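Inactive glucansucrase (Lactobacillus reuteri, PDB 5JBD) is an inactive glucansucrase of glycosyl hydrolase family 70, built round a TIM barrel, that binds a calcium ion. Local coordinates at residues P31-N36 with M132-R137; F39-S44 with T875-A880; Y59-T64 with L83-P88; P88-Q93 with T127-M132. All blocks are in the same frame, centred on the assembly; numbering follows the deposited sequence.

Interaction 1: P31-N36 with M132-R137; sequences PGTWEN and MAQNLR
A short 3-10 turn, Thr33 to Asn36, meets one face of helix 126-147 through Asn36, Gln134 and Arg137. The centre of the contact lies about 51 Å from the centre of the chain, well away from the barrel. Asn36 reaches across with its amide nitrogen. Its ND2 donates to Gln134 OE1 over 3.2 Å, with an N-H...O angle of 159°. The donor lies in the carbonyl plane of Gln134, and the two amides are nearly coplanar, 29° apart. The same oxygen takes a second bond from its own helix. Arg137 NH2 is 3.0 Å from Gln134 OE1 and approaches from above the plane of that carbonyl rather than along a lone-pair direction. Gln134 CG lies opposite the backbone N, and the chain then bends at chi2 (52°). This bend leaves OE1 within reach of both donors. Thr33 adds a van der Waals touch, its methyl CG2 3.8 Å from Gln134 OE1.

A water ties the three polar side chains together. It donates to Asn36 OD1 at 2.7 Å and accepts from Gln134 NE2 at 3.0 Å. It also accepts from Arg137 NE, at the guanidinium edge. Arg137 NH1 turns elsewhere, to Met84 O. The arginine therefore joins the helix to the loop before helix 90-101 directly, and to this turn through the water.

Each amide has one end bonded directly across the contact and the other bonded to the water, so the pattern sets which end is nitrogen. Two donors share Gln134 OE1, and the guanidinium charge probably stabilises the partial negative charge of that oxygen.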
loop_
_atom_site.group_PDB
_atom_site.type_symbol
_atom_site.label_atom_id
_atom_site.label_comp_id
_atom_site.label_asym_id
_atom_site.label_seq_id
_atom_site.Cartn_x
_atom_site.Cartn_y
_atom_site.Cartn_z
ATOM N N PRO A 31 49.669 -14.422 30.236
ATOM C CA PRO A 31 48.881 -13.549 29.357
ATOM C C PRO A 31 49.481 -13.366 27.948
ATOM O O PRO A 31 50.697 -13.385 27.783
ATOM C CB PRO A 31 48.834 -12.209 30.125
ATOM C CG PRO A 31 49.359 -12.499 31.498
ATOM C CD PRO A 31 50.309 -13.645 31.316
ATOM N N GLY A 32 48.613 -13.219 26.944
ATOM C CA GLY A 32 49.060 -13.098 25.553
ATOM C C GLY A 32 47.931 -13.059 24.530
ATOM O O GLY A 32 46.753 -12.923 24.886
ATOM N N THR A 33 48.314 -13.217 23.261
ATOM C CA THR A 33 47.399 -13.143 22.099
ATOM C C THR A 33 46.273 -14.164 22.095
ATOM O O THR A 33 45.254 -13.932 21.468
ATOM C CB THR A 33 48.169 -13.300 20.774
ATOM O OG1 THR A 33 49.013 -14.458 20.852
ATOM C CG2 THR A 33 49.022 -12.063 20.497
ATOM N N TRP A 34 46.445 -15.291 22.787
ATOM C CA TRP A 34 45.347 -16.268 22.958
ATOM C C TRP A 34 44.069 -15.664 23.566
ATOM O O TRP A 34 42.982 -16.202 23.360
ATOM C CB TRP A 34 45.798 -17.481 23.793
ATOM C CG TRP A 34 46.085 -17.174 25.213
ATOM C CD1 TRP A 34 47.294 -16.861 25.751
ATOM C CD2 TRP A 34 45.140 -17.145 26.293
ATOM N NE1 TRP A 34 47.164 -16.636 27.096
ATOM C CE2 TRP A 34 45.853 -16.801 27.456
ATOM C CE3 TRP A 34 43.757 -17.371 26.387
ATOM C CZ2 TRP A 34 45.238 -16.676 28.708
ATOM C CZ3 TRP A 34 43.137 -17.241 27.645
ATOM C CH2 TRP A 34 43.886 -16.902 28.783
ATOM N N GLU A 35 44.215 -14.561 24.299
ATOM C CA GLU A 35 43.082 -13.849 24.906
ATOM C C GLU A 35 42.139 -13.203 23.869
ATOM O O GLU A 35 41.033 -12.781 24.214
ATOM C CB GLU A 35 43.580 -12.816 25.938
ATOM C CG GLU A 35 44.371 -13.444 27.089
ATOM C CD GLU A 35 44.800 -12.462 28.163
ATOM O OE1 GLU A 35 43.933 -11.738 28.689
ATOM O OE2 GLU A 35 45.999 -12.444 28.502
ATOM N N ASN A 36 42.550 -13.159 22.601
ATOM C CA ASN A 36 41.619 -12.862 21.488
ATOM C C ASN A 36 40.471 -13.872 21.354
ATOM O O ASN A 36 39.453 -13.575 20.735
ATOM C CB ASN A 36 42.367 -12.815 20.157
ATOM C CG ASN A 36 43.418 -11.721 20.099
ATOM O OD1 ASN A 36 43.510 -10.863 20.968
ATOM N ND2 ASN A 36 44.229 -11.764 19.060
ATOM N N MET A 132 49.977 -6.738 10.745
ATOM C CA MET A 132 49.356 -5.408 10.675
ATOM C C MET A 132 47.999 -5.381 11.395
ATOM O O MET A 132 47.709 -4.435 12.123
ATOM C CB MET A 132 49.187 -4.939 9.227
ATOM C CG MET A 132 50.501 -4.633 8.531
ATOM S SD MET A 132 50.244 -4.145 6.815
ATOM C CE MET A 132 51.707 -3.165 6.473
ATOM N N ALA A 133 47.187 -6.424 11.209
ATOM C CA ALA A 133 45.889 -6.517 11.890
ATOM C C ALA A 133 46.027 -6.587 13.423
ATOM O O ALA A 133 45.255 -5.955 14.134
ATOM C CB ALA A 133 45.087 -7.703 11.374
ATOM N N GLN A 134 47.007 -7.344 13.918
ATOM C CA GLN A 134 47.256 -7.431 15.358
ATOM C C GLN A 134 47.706 -6.075 15.922
ATOM O O GLN A 134 47.227 -5.628 16.976
ATOM C CB GLN A 134 48.303 -8.513 15.682
ATOM C CG GLN A 134 48.586 -8.709 17.177
ATOM C CD GLN A 134 47.316 -8.928 18.006
ATOM O OE1 GLN A 134 46.813 -10.047 18.124
ATOM N NE2 GLN A 134 46.813 -7.857 18.595
ATOM N N ASN A 135 48.622 -5.436 15.208
ATOM C CA ASN A 135 49.097 -4.099 15.566
ATOM C C ASN A 135 47.979 -3.053 15.508
ATOM O O ASN A 135 47.923 -2.171 16.368
ATOM C CB ASN A 135 50.304 -3.701 14.691
ATOM C CG ASN A 135 51.601 -4.357 15.168
ATOM O OD1 ASN A 135 51.799 -4.580 16.352
ATOM N ND2 ASN A 135 52.484 -4.649 14.245
ATOM N N LEU A 136 47.087 -3.166 14.528
ATOM C CA LEU A 136 45.933 -2.281 14.455
ATOM C C LEU A 136 44.990 -2.464 15.652
ATOM O O LEU A 136 44.474 -1.488 16.180
ATOM C CB LEU A 136 45.170 -2.480 13.149
ATOM C CG LEU A 136 43.921 -1.601 12.940
ATOM C CD1 LEU A 136 44.226 -0.110 13.059
ATOM C CD2 LEU A 136 43.311 -1.921 11.600
ATOM N N ARG A 137 44.788 -3.700 16.099
ATOM C CA ARG A 137 43.990 -3.929 17.301
ATOM C C ARG A 137 44.555 -3.176 18.526
ATOM O O ARG A 137 43.787 -2.571 19.277
ATOM C CB ARG A 137 43.807 -5.418 17.583
ATOM C CG ARG A 137 42.869 -6.094 16.593
ATOM C CD ARG A 137 42.441 -7.467 17.083
ATOM N NE ARG A 137 43.510 -8.471 16.988
ATOM C CZ ARG A 137 43.807 -9.168 15.883
ATOM N NH1 ARG A 137 43.124 -9.022 14.754
ATOM N NH2 ARG A 137 44.800 -10.045 15.914
HETATM O O HOH W 1 44.226 -8.444 19.938
#

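Interaction 2: F39-S44 with T875-A880; sequences FAQDSS and TLLPTA. With SO4 (sulfate ion), chain F.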
loop_
_atom_site.group_PDB
_atom_site.type_symbol
_atom_site.label_atom_id
_atom_site.label_comp_id
_atom_site.label_asym_id
_atom_site.label_seq_id
_atom_site.Cartn_x
_atom_site.Cartn_y
_atom_site.Cartn_z
ATOM N N PHE A 39 35.333 -15.272 25.040
ATOM C CA PHE A 39 35.333 -15.497 26.491
ATOM C C PHE A 39 34.630 -16.823 26.815
ATOM O O PHE A 39 35.066 -17.556 27.686
ATOM C CB PHE A 39 34.664 -14.329 27.229
ATOM C CG PHE A 39 34.478 -14.564 28.703
ATOM C CD1 PHE A 39 35.542 -14.415 29.580
ATOM C CD2 PHE A 39 33.234 -14.936 29.215
ATOM C CE1 PHE A 39 35.376 -14.634 30.942
ATOM C CE2 PHE A 39 33.063 -15.161 30.568
ATOM C CZ PHE A 39 34.133 -15.001 31.435
ATOM N N ALA A 40 33.542 -17.093 26.104
ATOM C CA ALA A 40 32.759 -18.323 26.244
ATOM C C ALA A 40 32.105 -18.658 24.905
ATOM O O ALA A 40 31.838 -17.763 24.101
ATOM C CB ALA A 40 31.697 -18.160 27.325
ATOM N N GLN A 41 31.834 -19.938 24.672
ATOM C CA GLN A 41 31.203 -20.376 23.436
ATOM C C GLN A 41 29.684 -20.483 23.586
ATOM O O GLN A 41 29.091 -21.559 23.465
ATOM C CB GLN A 41 31.812 -21.696 22.966
ATOM C CG GLN A 41 33.304 -21.606 22.681
ATOM C CD GLN A 41 33.788 -22.708 21.750
ATOM O OE1 GLN A 41 33.163 -23.774 21.644
ATOM N NE2 GLN A 41 34.897 -22.451 21.055
ATOM N N ASP A 42 29.051 -19.339 23.810
ATOM C CA ASP A 42 27.584 -19.248 23.868
ATOM C C ASP A 42 27.147 -17.794 23.659
ATOM O O ASP A 42 27.981 -16.901 23.500
ATOM C CB ASP A 42 27.053 -19.826 25.199
ATOM C CG ASP A 42 27.625 -19.119 26.430
ATOM O OD1 ASP A 42 27.616 -17.878 26.474
ATOM O OD2 ASP A 42 28.063 -19.811 27.371
ATOM N N SER A 43 25.843 -17.562 23.691
ATOM C CA SER A 43 25.283 -16.235 23.434
ATOM C C SER A 43 25.648 -15.163 24.457
ATOM O O SER A 43 25.532 -13.969 24.160
ATOM C CB SER A 43 23.765 -16.335 23.282
ATOM O OG SER A 43 23.448 -17.173 22.182
ATOM N N SER A 44 26.105 -15.572 25.644
ATOM C CA SER A 44 26.580 -14.617 26.643
ATOM C C SER A 44 27.871 -13.901 26.229
ATOM O O SER A 44 28.189 -12.853 26.799
ATOM C CB SER A 44 26.778 -15.287 28.016
ATOM O OG SER A 44 27.977 -16.049 28.061
ATOM N N THR A 875 29.591 -26.780 17.154
ATOM C CA THR A 875 30.218 -25.463 17.165
ATOM C C THR A 875 31.439 -25.432 16.241
ATOM O O THR A 875 32.263 -26.344 16.262
ATOM C CB THR A 875 30.577 -25.055 18.598
ATOM O OG1 THR A 875 29.362 -24.836 19.328
ATOM C CG2 THR A 875 31.450 -23.780 18.636
ATOM N N LEU A 876 31.512 -24.405 15.399
ATOM C CA LEU A 876 32.616 -24.233 14.453
ATOM C C LEU A 876 32.863 -22.736 14.285
ATOM O O LEU A 876 32.026 -22.046 13.699
ATOM C CB LEU A 876 32.254 -24.877 13.103
ATOM C CG LEU A 876 33.284 -24.779 11.967
ATOM C CD1 LEU A 876 34.556 -25.541 12.322
ATOM C CD2 LEU A 876 32.697 -25.269 10.643
ATOM N N LEU A 877 33.991 -22.241 14.804
ATOM C CA LEU A 877 34.290 -20.801 14.801
ATOM C C LEU A 877 35.601 -20.480 14.081
ATOM O O LEU A 877 36.500 -21.327 14.006
ATOM C CB LEU A 877 34.357 -20.268 16.229
ATOM C CG LEU A 877 33.084 -20.429 17.072
ATOM C CD1 LEU A 877 33.345 -19.963 18.488
ATOM C CD2 LEU A 877 31.899 -19.684 16.474
ATOM N N PRO A 878 35.730 -19.245 13.558
ATOM C CA PRO A 878 37.003 -18.837 12.950
ATOM C C PRO A 878 38.183 -18.994 13.901
ATOM O O PRO A 878 38.052 -18.768 15.112
ATOM C CB PRO A 878 36.782 -17.362 12.611
ATOM C CG PRO A 878 35.307 -17.237 12.453
ATOM C CD PRO A 878 34.718 -18.178 13.465
ATOM N N THR A 879 39.320 -19.394 13.347
ATOM C CA THR A 879 40.524 -19.640 14.132
ATOM C C THR A 879 41.017 -18.420 14.944
ATOM O O THR A 879 41.571 -18.579 16.030
ATOM C CB THR A 879 41.645 -20.163 13.211
ATOM O OG1 THR A 879 42.780 -20.542 14.000
ATOM C CG2 THR A 879 42.078 -19.129 12.146
ATOM N N ALA A 880 40.795 -17.214 14.426
ATOM C CA ALA A 880 41.192 -15.983 15.121
ATOM C C ALA A 880 40.547 -15.790 16.510
ATOM O O ALA A 880 41.115 -15.103 17.362
ATOM C CB ALA A 880 40.922 -14.766 14.237
HETATM S S SO4 F . 39.435 -19.621 9.388
HETATM O O1 SO4 F . 40.748 -19.076 8.971
HETATM O O2 SO4 F . 39.603 -20.631 10.458
HETATM O O3 SO4 F . 38.791 -20.271 8.228
HETATM O O4 SO4 F . 38.582 -18.525 9.892
#
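Gln41 has the most surface buried here, and it lies against Thr875 and Leu877. Gln41 stands on an irregular stretch near the start of the modelled chain. Thr875 and Leu877 belong to the loop that ends it. The contact thus brings together parts of the chain more than 800 residues apart. This is consistent with the U-shaped course of the chain in family 70, where both ends help to build the outer domains.

The Gln41 side chain leaves with CG anti to the carbonyl carbon (chi1 -61°) and stays extended beyond it. It spans the gap between the loops and lays its amide on two hydrocarbon groups. OE1 of Gln41 is 3.5 Å from the Thr875 methyl CG2, and Gln41 CD is 4.0 Å from the same methyl. The two side chains meet at a slant. The other end of the amide meets Leu877, with Gln41 NE2 3.9 Å from Leu877 CD1. The Gln41 and Leu877 side chains run antiparallel past one another. Both methyls lie on the same face of the Gln41 amide. Thr875 OG1 is engaged by Asn866 N. Ser882 touches both Gln41 and Leu877.

Further along the other segment a sulfate ion, probably from the crystallisation liquor, accepts through its O2 from Thr879 N at 3.2 Å. It also accepts from Ala858 N, and it takes no part in the Gln41 contact.

No hydrogen bond crosses between the segments. The contact rests mainly on van der Waals contact between an amide and methyl groups, so it does not by itself dictate which end of the Gln41 amide is oxygen.

Interaction 3: Y59-T64 with L83-P88; sequences YRPYGT and LMYIWP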
loop_
_atom_site.group_PDB
_atom_site.type_symbol
_atom_site.label_atom_id
_atom_site.label_comp_id
_atom_site.label_asym_id
_atom_site.label_seq_id
_atom_site.Cartn_x
_atom_site.Cartn_y
_atom_site.Cartn_z
ATOM N N TYR A 59 31.439 -9.500 19.719
ATOM C CA TYR A 59 31.671 -10.571 20.705
ATOM C C TYR A 59 32.520 -10.066 21.866
ATOM O O TYR A 59 33.075 -8.959 21.818
ATOM C CB TYR A 59 32.319 -11.788 20.039
ATOM C CG TYR A 59 33.832 -11.725 19.917
ATOM C CD1 TYR A 59 34.457 -10.704 19.221
ATOM C CD2 TYR A 59 34.647 -12.710 20.503
ATOM C CE1 TYR A 59 35.836 -10.650 19.119
ATOM C CE2 TYR A 59 36.021 -12.666 20.378
ATOM C CZ TYR A 59 36.609 -11.626 19.688
ATOM O OH TYR A 59 37.979 -11.562 19.555
ATOM N N ARG A 60 32.601 -10.878 22.915
ATOM C CA ARG A 60 33.427 -10.567 24.077
ATOM C C ARG A 60 34.676 -11.432 24.025
ATOM O O ARG A 60 34.587 -12.640 24.268
ATOM C CB ARG A 60 32.654 -10.842 25.367
ATOM C CG ARG A 60 33.441 -10.525 26.635
ATOM C CD ARG A 60 32.705 -10.978 27.880
ATOM N NE ARG A 60 33.560 -10.924 29.066
ATOM C CZ ARG A 60 33.185 -11.323 30.281
ATOM N NH1 ARG A 60 31.961 -11.826 30.492
ATOM N NH2 ARG A 60 34.046 -11.233 31.295
ATOM N N PRO A 61 35.845 -10.836 23.699
ATOM C CA PRO A 61 37.080 -11.633 23.809
ATOM C C PRO A 61 37.425 -11.864 25.266
ATOM O O PRO A 61 36.887 -11.170 26.140
ATOM C CB PRO A 61 38.144 -10.743 23.155
ATOM C CG PRO A 61 37.634 -9.350 23.347
ATOM C CD PRO A 61 36.131 -9.448 23.285
ATOM N N TYR A 62 38.301 -12.830 25.534
ATOM C CA TYR A 62 38.748 -13.081 26.911
ATOM C C TYR A 62 39.490 -11.857 27.462
ATOM O O TYR A 62 39.242 -11.431 28.587
ATOM C CB TYR A 62 39.602 -14.354 26.984
ATOM C CG TYR A 62 40.059 -14.716 28.392
ATOM C CD1 TYR A 62 41.239 -14.195 28.902
ATOM C CD2 TYR A 62 39.313 -15.579 29.209
ATOM C CE1 TYR A 62 41.682 -14.514 30.177
ATOM C CE2 TYR A 62 39.752 -15.906 30.495
ATOM C CZ TYR A 62 40.937 -15.367 30.972
ATOM O OH TYR A 62 41.418 -15.655 32.235
ATOM N N GLY A 63 40.395 -11.293 26.669
ATOM C CA GLY A 63 41.121 -10.084 27.064
ATOM C C GLY A 63 41.516 -9.220 25.881
ATOM O O GLY A 63 41.316 -9.616 24.735
ATOM N N THR A 64 42.076 -8.046 26.184
ATOM C CA THR A 64 42.537 -7.078 25.191
ATOM C C THR A 64 43.826 -6.385 25.643
ATOM O O THR A 64 44.199 -6.427 26.823
ATOM C CB THR A 64 41.479 -5.978 24.920
ATOM O OG1 THR A 64 41.322 -5.161 26.086
ATOM C CG2 THR A 64 40.162 -6.567 24.548
ATOM N N LEU A 83 34.771 -7.579 13.082
ATOM C CA LEU A 83 35.606 -7.092 11.969
ATOM C C LEU A 83 36.999 -6.605 12.338
ATOM O O LEU A 83 37.796 -6.340 11.436
ATOM C CB LEU A 83 34.877 -6.000 11.161
ATOM C CG LEU A 83 33.898 -6.567 10.136
ATOM C CD1 LEU A 83 32.901 -5.491 9.709
ATOM C CD2 LEU A 83 34.617 -7.188 8.939
ATOM N N MET A 84 37.294 -6.462 13.631
ATOM C CA MET A 84 38.678 -6.282 14.105
ATOM C C MET A 84 39.517 -7.566 14.031
ATOM O O MET A 84 40.758 -7.482 14.063
ATOM C CB MET A 84 38.700 -5.818 15.571
ATOM C CG MET A 84 38.455 -4.344 15.763
ATOM S SD MET A 84 38.223 -3.969 17.501
ATOM C CE MET A 84 39.881 -4.181 18.152
ATOM N N TYR A 85 38.842 -8.726 14.009
ATOM C CA TYR A 85 39.480 -10.050 14.111
ATOM C C TYR A 85 39.255 -10.990 12.923
ATOM O O TYR A 85 40.117 -11.833 12.661
ATOM C CB TYR A 85 38.967 -10.780 15.358
ATOM C CG TYR A 85 39.254 -10.078 16.668
ATOM C CD1 TYR A 85 40.425 -10.320 17.382
ATOM C CD2 TYR A 85 38.333 -9.190 17.210
ATOM C CE1 TYR A 85 40.666 -9.685 18.596
ATOM C CE2 TYR A 85 38.566 -8.545 18.423
ATOM C CZ TYR A 85 39.731 -8.798 19.113
ATOM O OH TYR A 85 39.988 -8.152 20.304
ATOM N N ILE A 86 38.095 -10.900 12.252
ATOM C CA ILE A 86 37.749 -11.794 11.139
ATOM C C ILE A 86 37.190 -11.031 9.944
ATOM O O ILE A 86 36.582 -9.967 10.097
ATOM C CB ILE A 86 36.733 -12.890 11.552
ATOM C CG1 ILE A 86 35.410 -12.293 12.051
ATOM C CG2 ILE A 86 37.328 -13.781 12.630
ATOM C CD1 ILE A 86 34.320 -13.322 12.244
ATOM N N TRP A 87 37.399 -11.600 8.752
ATOM C CA TRP A 87 36.981 -10.996 7.475
ATOM C C TRP A 87 36.574 -12.101 6.495
ATOM O O TRP A 87 37.057 -13.226 6.607
ATOM C CB TRP A 87 38.117 -10.161 6.869
ATOM C CG TRP A 87 38.675 -9.183 7.848
ATOM C CD1 TRP A 87 38.251 -7.915 8.053
ATOM C CD2 TRP A 87 39.725 -9.415 8.790
ATOM N NE1 TRP A 87 38.976 -7.326 9.050
ATOM C CE2 TRP A 87 39.891 -8.225 9.525
ATOM C CE3 TRP A 87 40.536 -10.512 9.084
ATOM C CZ2 TRP A 87 40.837 -8.095 10.545
ATOM C CZ3 TRP A 87 41.489 -10.388 10.095
ATOM C CH2 TRP A 87 41.634 -9.182 10.813
ATOM N N PRO A 88 35.671 -11.790 5.545
ATOM C CA PRO A 88 35.315 -12.771 4.510
ATOM C C PRO A 88 36.456 -13.141 3.557
ATOM O O PRO A 88 36.386 -14.197 2.928
ATOM C CB PRO A 88 34.178 -12.092 3.740
ATOM C CG PRO A 88 34.296 -10.637 4.045
ATOM C CD PRO A 88 34.917 -10.531 5.406
HETATM O O HOH W 2 41.589 -9.297 21.971
#
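Tyr85 OH donates to a water 2.6 Å away, and this water links it to the segment of Tyr59. The water passes the link on to Gly63 O, donating over 2.8 Å. Pro61 flanks the same hydroxyl, with CG 4.0 Å from Tyr85 OH.

The larger part of the contact is aromatic. Tyr59 and Tyr85 form an offset edge-to-face stack, with centroids 5.2 Å apart and planes at 89°. The edge of Tyr59 points at the face of Tyr85. Tyr59 OH sits over the centre of that ring, 3.1 Å above its plane. Behind it, Tyr59 CE1 lies 3.5 Å from Tyr85 CD2. In Tyr59, CG stands between the backbone N and the carbonyl carbon (chi1 85°), and the ring is carried across to its partner. Tyr59 OH is hydrogen-bonded to Asn36 O. A carbonyl takes up its proton, so an O-H...pi bond to Tyr85 is unlikely.

Strand 63-64 pairs antiparallel with strand 72-73, and the water bridge ends on the first residue of this small sheet. The segment 83-88 leads from strand 80-81 into helix 90-101. The buried tyrosine pair joins the end of strand 58-59 to the connection entering helix 90-101, and the water bridge adds strand 63-64.

The side chain of Arg137, on helix 126-147, packs on Tyr85. Beyond the tyrosine, the Trp87 ring meets Phe96 of helix 90-101, and the Ile86 side chain touches Pro878.

Interaction 4: P88-Q93 with T127-M132; sequences PSKDVQ and TVLANM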
loop_
_atom_site.group_PDB
_atom_site.type_symbol
_atom_site.label_atom_id
_atom_site.label_comp_id
_atom_site.label_asym_id
_atom_site.label_seq_id
_atom_site.Cartn_x
_atom_site.Cartn_y
_atom_site.Cartn_z
ATOM N N PRO A 88 35.671 -11.790 5.545
ATOM C CA PRO A 88 35.315 -12.771 4.510
ATOM C C PRO A 88 36.456 -13.141 3.557
ATOM O O PRO A 88 36.386 -14.197 2.928
ATOM C CB PRO A 88 34.178 -12.092 3.740
ATOM C CG PRO A 88 34.296 -10.637 4.045
ATOM C CD PRO A 88 34.917 -10.531 5.406
ATOM N N SER A 89 37.483 -12.294 3.452
ATOM C CA SER A 89 38.621 -12.556 2.565
ATOM C C SER A 89 39.834 -11.713 2.916
ATOM O O SER A 89 39.732 -10.743 3.675
ATOM C CB SER A 89 38.223 -12.246 1.116
ATOM O OG SER A 89 37.942 -10.859 0.964
ATOM N N LYS A 90 40.982 -12.093 2.357
ATOM C CA LYS A 90 42.215 -11.292 2.449
ATOM C C LYS A 90 42.001 -9.876 1.894
ATOM O O LYS A 90 42.509 -8.889 2.452
ATOM C CB LYS A 90 43.363 -11.963 1.684
ATOM C CG LYS A 90 44.156 -12.996 2.467
ATOM C CD LYS A 90 45.301 -13.539 1.640
ATOM C CE LYS A 90 45.550 -15.071 1.825
ATOM N NZ LYS A 90 45.537 -15.549 3.238
ATOM N N ASP A 91 41.250 -9.798 0.799
ATOM C CA ASP A 91 40.891 -8.530 0.161
ATOM C C ASP A 91 40.273 -7.558 1.183
ATOM O O ASP A 91 40.750 -6.439 1.350
ATOM C CB ASP A 91 39.919 -8.808 -1.011
ATOM C CG ASP A 91 39.506 -7.548 -1.782
ATOM O OD1 ASP A 91 40.255 -6.546 -1.798
ATOM O OD2 ASP A 91 38.419 -7.582 -2.395
ATOM N N VAL A 92 39.239 -8.021 1.877
ATOM C CA VAL A 92 38.487 -7.193 2.829
ATOM C C VAL A 92 39.318 -6.897 4.085
ATOM O O VAL A 92 39.227 -5.807 4.646
ATOM C CB VAL A 92 37.108 -7.833 3.170
ATOM C CG1 VAL A 92 36.351 -7.023 4.226
ATOM C CG2 VAL A 92 36.260 -7.961 1.901
ATOM N N GLN A 93 40.152 -7.850 4.499
ATOM C CA GLN A 93 41.090 -7.633 5.593
ATOM C C GLN A 93 42.011 -6.457 5.282
ATOM O O GLN A 93 42.194 -5.558 6.113
ATOM C CB GLN A 93 41.908 -8.908 5.861
ATOM C CG GLN A 93 42.912 -8.815 7.013
ATOM C CD GLN A 93 43.742 -10.076 7.184
ATOM O OE1 GLN A 93 43.802 -10.903 6.292
ATOM N NE2 GLN A 93 44.387 -10.220 8.334
ATOM N N THR A 127 51.246 -13.486 6.597
ATOM C CA THR A 127 51.786 -13.158 7.918
ATOM C C THR A 127 51.972 -11.640 8.114
ATOM O O THR A 127 51.823 -11.148 9.232
ATOM C CB THR A 127 53.098 -13.920 8.231
ATOM O OG1 THR A 127 54.058 -13.681 7.203
ATOM C CG2 THR A 127 52.840 -15.424 8.342
ATOM N N VAL A 128 52.255 -10.905 7.036
ATOM C CA VAL A 128 52.324 -9.432 7.088
ATOM C C VAL A 128 50.944 -8.821 7.404
ATOM O O VAL A 128 50.845 -7.942 8.265
ATOM C CB VAL A 128 52.900 -8.822 5.779
ATOM C CG1 VAL A 128 52.744 -7.297 5.742
ATOM C CG2 VAL A 128 54.363 -9.216 5.618
ATOM N N LEU A 129 49.899 -9.274 6.708
ATOM C CA LEU A 129 48.525 -8.802 6.985
ATOM C C LEU A 129 48.094 -9.124 8.417
ATOM O O LEU A 129 47.478 -8.290 9.078
ATOM C CB LEU A 129 47.497 -9.397 6.011
ATOM C CG LEU A 129 47.466 -8.900 4.568
ATOM C CD1 LEU A 129 46.361 -9.621 3.811
ATOM C CD2 LEU A 129 47.268 -7.393 4.487
ATOM N N ALA A 130 48.412 -10.330 8.886
ATOM C CA ALA A 130 48.056 -10.747 10.244
ATOM C C ALA A 130 48.741 -9.848 11.264
ATOM O O ALA A 130 48.116 -9.381 12.211
ATOM C CB ALA A 130 48.432 -12.206 10.472
ATOM N N ASN A 131 50.031 -9.603 11.047
ATOM C CA ASN A 131 50.818 -8.728 11.904
ATOM C C ASN A 131 50.302 -7.287 11.915
ATOM O O ASN A 131 50.189 -6.695 12.992
ATOM C CB ASN A 131 52.293 -8.791 11.495
ATOM C CG ASN A 131 53.204 -8.054 12.442
ATOM O OD1 ASN A 131 53.674 -6.953 12.141
ATOM N ND2 ASN A 131 53.474 -8.656 13.588
ATOM N N MET A 132 49.977 -6.738 10.745
ATOM C CA MET A 132 49.356 -5.408 10.675
ATOM C C MET A 132 47.999 -5.381 11.395
ATOM O O MET A 132 47.709 -4.435 12.123
ATOM C CB MET A 132 49.187 -4.939 9.227
ATOM C CG MET A 132 50.501 -4.633 8.531
ATOM S SD MET A 132 50.244 -4.145 6.815
ATOM C CE MET A 132 51.707 -3.165 6.473
#
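Gln93 and Leu129 make most of this contact. It is a helix-helix packing between the first turn of helix 90-101 and the early part of helix 126-147. The CA atoms of Gln93 and Leu129 are the nearest pair between the segments, 7.7 Å apart. The Gln93 chain is fully extended, with CG anti to the backbone N (chi1 -179°) and the next torsion anti as well. It runs obliquely to the leucine. Gln93 CD lies 4.0 Å from Leu129 CB, and Gln93 OE1 is 3.8 Å from Leu129 CD1. The amide nitrogen goes further, over the helix backbone. Gln93 NE2 is 3.7 Å from Leu129 O, which is too long for an ordinary hydrogen bond.

Leu129 uses its CD1 branch as the tip of the contact. Besides Gln93 OE1 it meets the start of the other helix, with Leu129 CD1 4.1 Å from Lys90 O. Lys90 lies alongside with its hydrocarbon part, its CG being 4.2 Å from Leu129 CD1. The two helices exchange no hydrogen bond between these segments, so the packing is made by methyl and methylene groups and by the flat amide.

In the next shell, Lys90 NZ is hydrogen-bonded to Thr126 OG1 at the start of the opposing helix, so a polar bond lies beside the apolar touch. Leu129 also packs on Ala94, one residue beyond Gln93. Trp87 packs against Gln93. At the start of helix 90-101, Ser89 is the N-cap: its OG accepts from Val92 N at 3.3 Å with an N-H...O angle of 163°.

All four contacts lie on the same side of the chain's centre. Interaction 3 is the buried one and is mainly aromatic. The others are partly buried. Interaction 1 is polar and water-bridged, while interactions 2 and 4 have no hydrogen bond between their segments. Interactions 1 and 4 share Met132 and use successive turns of helix 126-147. Interaction 3 touches each of the other three and runs into interaction 4 through Pro88. Its centre is about 9 Å from that of interaction 1 and about 10 Å from that of interaction 2. Interaction 2 alone brings in the C-terminal end of the chain, and its atoms do not touch interaction 4.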